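PDB 6M7D: nucleoprotein from Sendai virus, which forms the helical nucleocapsid, each copy packaging six ribonucleotides of the viral RNA genome and shielding it from nucleases. Local coordinates for residues G191-L196 / A208-G213. Sequence-based numbering, arbitrary orientation.
With nucleotides of chain B.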
loop_
_atom_site.group_PDB
_atom_site.type_symbol
_atom_site.label_atom_id
_atom_site.label_comp_id
_atom_site.label_asym_id
_atom_site.label_seq_id
_atom_site.Cartn_x
_atom_site.Cartn_y
_atom_site.Cartn_z
ATOM N N GLY A 191 -8.351 8.472 -3.729
ATOM C CA GLY A 191 -7.838 7.151 -4.032
ATOM C C GLY A 191 -8.513 6.067 -3.221
ATOM O O GLY A 191 -8.700 4.947 -3.699
ATOM N N PHE A 192 -8.904 6.392 -1.990
ATOM C CA PHE A 192 -9.633 5.434 -1.175
ATOM C C PHE A 192 -10.958 5.083 -1.816
ATOM O O PHE A 192 -11.320 3.910 -1.901
ATOM C CB PHE A 192 -9.876 5.977 0.233
ATOM C CG PHE A 192 -10.779 5.104 1.059
ATOM C CD1 PHE A 192 -12.147 5.288 1.058
ATOM C CD2 PHE A 192 -10.257 4.077 1.814
ATOM C CE1 PHE A 192 -12.963 4.471 1.796
ATOM C CE2 PHE A 192 -11.076 3.263 2.549
ATOM C CZ PHE A 192 -12.425 3.464 2.542
ATOM N N PHE A 193 -11.715 6.087 -2.243
ATOM C CA PHE A 193 -13.028 5.779 -2.797
ATOM C C PHE A 193 -12.907 5.148 -4.175
ATOM O O PHE A 193 -13.741 4.325 -4.567
ATOM C CB PHE A 193 -13.887 7.034 -2.803
ATOM C CG PHE A 193 -14.320 7.440 -1.435
ATOM C CD1 PHE A 193 -15.092 6.591 -0.670
ATOM C CD2 PHE A 193 -13.917 8.637 -0.890
ATOM C CE1 PHE A 193 -15.474 6.945 0.600
ATOM C CE2 PHE A 193 -14.298 8.992 0.381
ATOM C CZ PHE A 193 -15.076 8.147 1.123
ATOM N N ASN A 194 -11.830 5.464 -4.894
ATOM C CA ASN A 194 -11.561 4.783 -6.152
ATOM C C ASN A 194 -11.281 3.302 -5.928
ATOM O O ASN A 194 -11.773 2.450 -6.674
ATOM C CB ASN A 194 -10.394 5.466 -6.857
ATOM C CG ASN A 194 -10.141 4.915 -8.240
ATOM O OD1 ASN A 194 -11.041 4.865 -9.075
ATOM N ND2 ASN A 194 -8.903 4.509 -8.496
ATOM N N ARG A 195 -10.446 3.003 -4.927
ATOM C CA ARG A 195 -10.121 1.601 -4.550
ATOM C C ARG A 195 -11.372 0.908 -3.994
ATOM O O ARG A 195 -11.609 -0.261 -4.343
ATOM C CB ARG A 195 -8.999 1.578 -3.507
ATOM C CG ARG A 195 -7.596 1.623 -4.093
ATOM C CD ARG A 195 -7.449 0.744 -5.320
ATOM N NE ARG A 195 -7.620 1.498 -6.551
ATOM C CZ ARG A 195 -8.073 0.989 -7.689
ATOM N NH1 ARG A 195 -8.421 -0.284 -7.753
ATOM N NH2 ARG A 195 -8.191 1.757 -8.756
ATOM N N LEU A 196 -12.151 1.630 -3.180
ATOM C CA LEU A 196 -13.381 1.114 -2.513
ATOM C C LEU A 196 -14.497 0.799 -3.516
ATOM O O LEU A 196 -15.367 -0.023 -3.179
ATOM C CB LEU A 196 -13.859 2.118 -1.460
ATOM C CG LEU A 196 -15.062 1.662 -0.638
ATOM C CD1 LEU A 196 -14.692 0.479 0.243
ATOM C CD2 LEU A 196 -15.613 2.802 0.203
ATOM N N ALA A 208 -23.753 0.664 4.331
ATOM C CA ALA A 208 -23.865 1.094 5.718
ATOM C C ALA A 208 -22.514 1.143 6.415
ATOM O O ALA A 208 -22.376 1.811 7.444
ATOM C CB ALA A 208 -24.813 0.173 6.478
ATOM N N LEU A 209 -21.512 0.443 5.888
ATOM C CA LEU A 209 -20.200 0.385 6.510
ATOM C C LEU A 209 -19.121 1.038 5.663
ATOM O O LEU A 209 -17.941 0.721 5.829
ATOM C CB LEU A 209 -19.823 -1.062 6.812
ATOM C CG LEU A 209 -20.677 -1.777 7.852
ATOM C CD1 LEU A 209 -20.352 -3.243 7.830
ATOM C CD2 LEU A 209 -20.449 -1.205 9.236
ATOM N N VAL A 210 -19.496 1.940 4.761
ATOM C CA VAL A 210 -18.517 2.632 3.935
ATOM C C VAL A 210 -17.948 3.803 4.721
ATOM O O VAL A 210 -18.683 4.715 5.106
ATOM C CB VAL A 210 -19.148 3.104 2.621
ATOM C CG1 VAL A 210 -18.219 4.050 1.903
ATOM C CG2 VAL A 210 -19.468 1.923 1.749
ATOM N N PHE A 211 -16.636 3.788 4.950
ATOM C CA PHE A 211 -15.983 4.857 5.696
ATOM C C PHE A 211 -16.331 6.219 5.113
ATOM O O PHE A 211 -16.433 6.385 3.896
ATOM C CB PHE A 211 -14.464 4.683 5.665
ATOM C CG PHE A 211 -13.954 3.556 6.501
ATOM C CD1 PHE A 211 -14.803 2.805 7.283
ATOM C CD2 PHE A 211 -12.612 3.248 6.501
ATOM C CE1 PHE A 211 -14.322 1.768 8.038
ATOM C CE2 PHE A 211 -12.131 2.218 7.259
ATOM C CZ PHE A 211 -12.986 1.477 8.026
ATOM N N THR A 212 -16.508 7.202 5.986
ATOM C CA THR A 212 -16.557 8.575 5.524
ATOM C C THR A 212 -15.158 9.032 5.127
ATOM O O THR A 212 -14.158 8.371 5.408
ATOM C CB THR A 212 -17.118 9.494 6.604
ATOM O OG1 THR A 212 -16.523 9.168 7.862
ATOM C CG2 THR A 212 -18.599 9.338 6.714
ATOM N N GLY A 213 -15.089 10.177 4.455
ATOM C CA GLY A 213 -13.791 10.749 4.145
ATOM C C GLY A 213 -12.998 11.082 5.393
ATOM O O GLY A 213 -11.778 10.911 5.429
ATOM P P U B 6 -7.708 3.193 -11.786
ATOM O OP1 U B 6 -9.051 3.388 -12.355
ATOM O OP2 U B 6 -7.412 3.720 -10.447
ATOM O "O5'" U B 6 -7.377 1.643 -11.792
ATOM C "C5'" U B 6 -7.283 0.915 -13.005
ATOM C "C4'" U B 6 -6.589 -0.402 -12.796
ATOM O "O4'" U B 6 -5.168 -0.185 -12.623
ATOM C "C3'" U B 6 -6.985 -1.173 -11.553
ATOM O "O3'" U B 6 -8.232 -1.849 -11.663
ATOM C "C2'" U B 6 -5.782 -2.084 -11.348
ATOM O "O2'" U B 6 -5.813 -3.174 -12.253
ATOM C "C1'" U B 6 -4.634 -1.159 -11.755
ATOM N N1 U B 6 -4.011 -0.497 -10.580
ATOM C C2 U B 6 -2.972 -1.152 -9.950
ATOM O O2 U B 6 -2.536 -2.217 -10.317
ATOM N N3 U B 6 -2.439 -0.533 -8.863
ATOM C C4 U B 6 -2.839 0.663 -8.334
ATOM O O4 U B 6 -2.258 1.093 -7.346
ATOM C C5 U B 6 -3.920 1.285 -9.030
ATOM C C6 U B 6 -4.454 0.702 -10.095
#
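Phe192, Phe193 and Leu196 project from one side of helix 188-202 against the chain that leads into helix 213-225. Phe193 meets that chain end-on. The far edge of its ring faces backbone: CE1 lies 3.5 Å from Phe211 O, near the ring plane, and CZ lies 3.9 Å from Gly213 N. Phe192 meets Phe211 through its side chain, with CZ 3.9 Å from Phe211 CB, and the two side chains cross at about a right angle. Leu196 and Val210 meet obliquely, methyl to methyl, through Leu196 CD2 and Val210 CG1. Phe192 and Leu196 both hold CG anti to the backbone N, whereas Phe193 has CG anti to the carbonyl carbon (chi1 -72°). CD1 of Phe192 lies over one face of the Phe193 ring, offset toward the rim, and Phe193 CE1 lies at the edge of the Phe192 ring, in its plane.

The contact is the inner face of an amphipathic helix, in what is by similarity the globular Ncore; the other side of the helix binds RNA. There Asn194 ND2 donates to OP2 of U6 of chain B at 2.6 Å. Arg195 NH2 makes weak hydrogen bonds to the same OP2 and to O5'. Its guanidinium has base atom C6 over one face and forms a cation-pi pair with Tyr260, another RNA-binding residue.

Behind the apolar layer, Phe192 packs on Ile176 and Val177, Phe211 packs on Val216 and Ile219, and Gln173 OE1 is hydrogen-bonded to Phe211 N. Thr212 is the N-cap of helix 213-225: its side chain caps a backbone N in the first turn, and OG1 is also hydrogen-bonded to Pro143 O and Thr215 OG1.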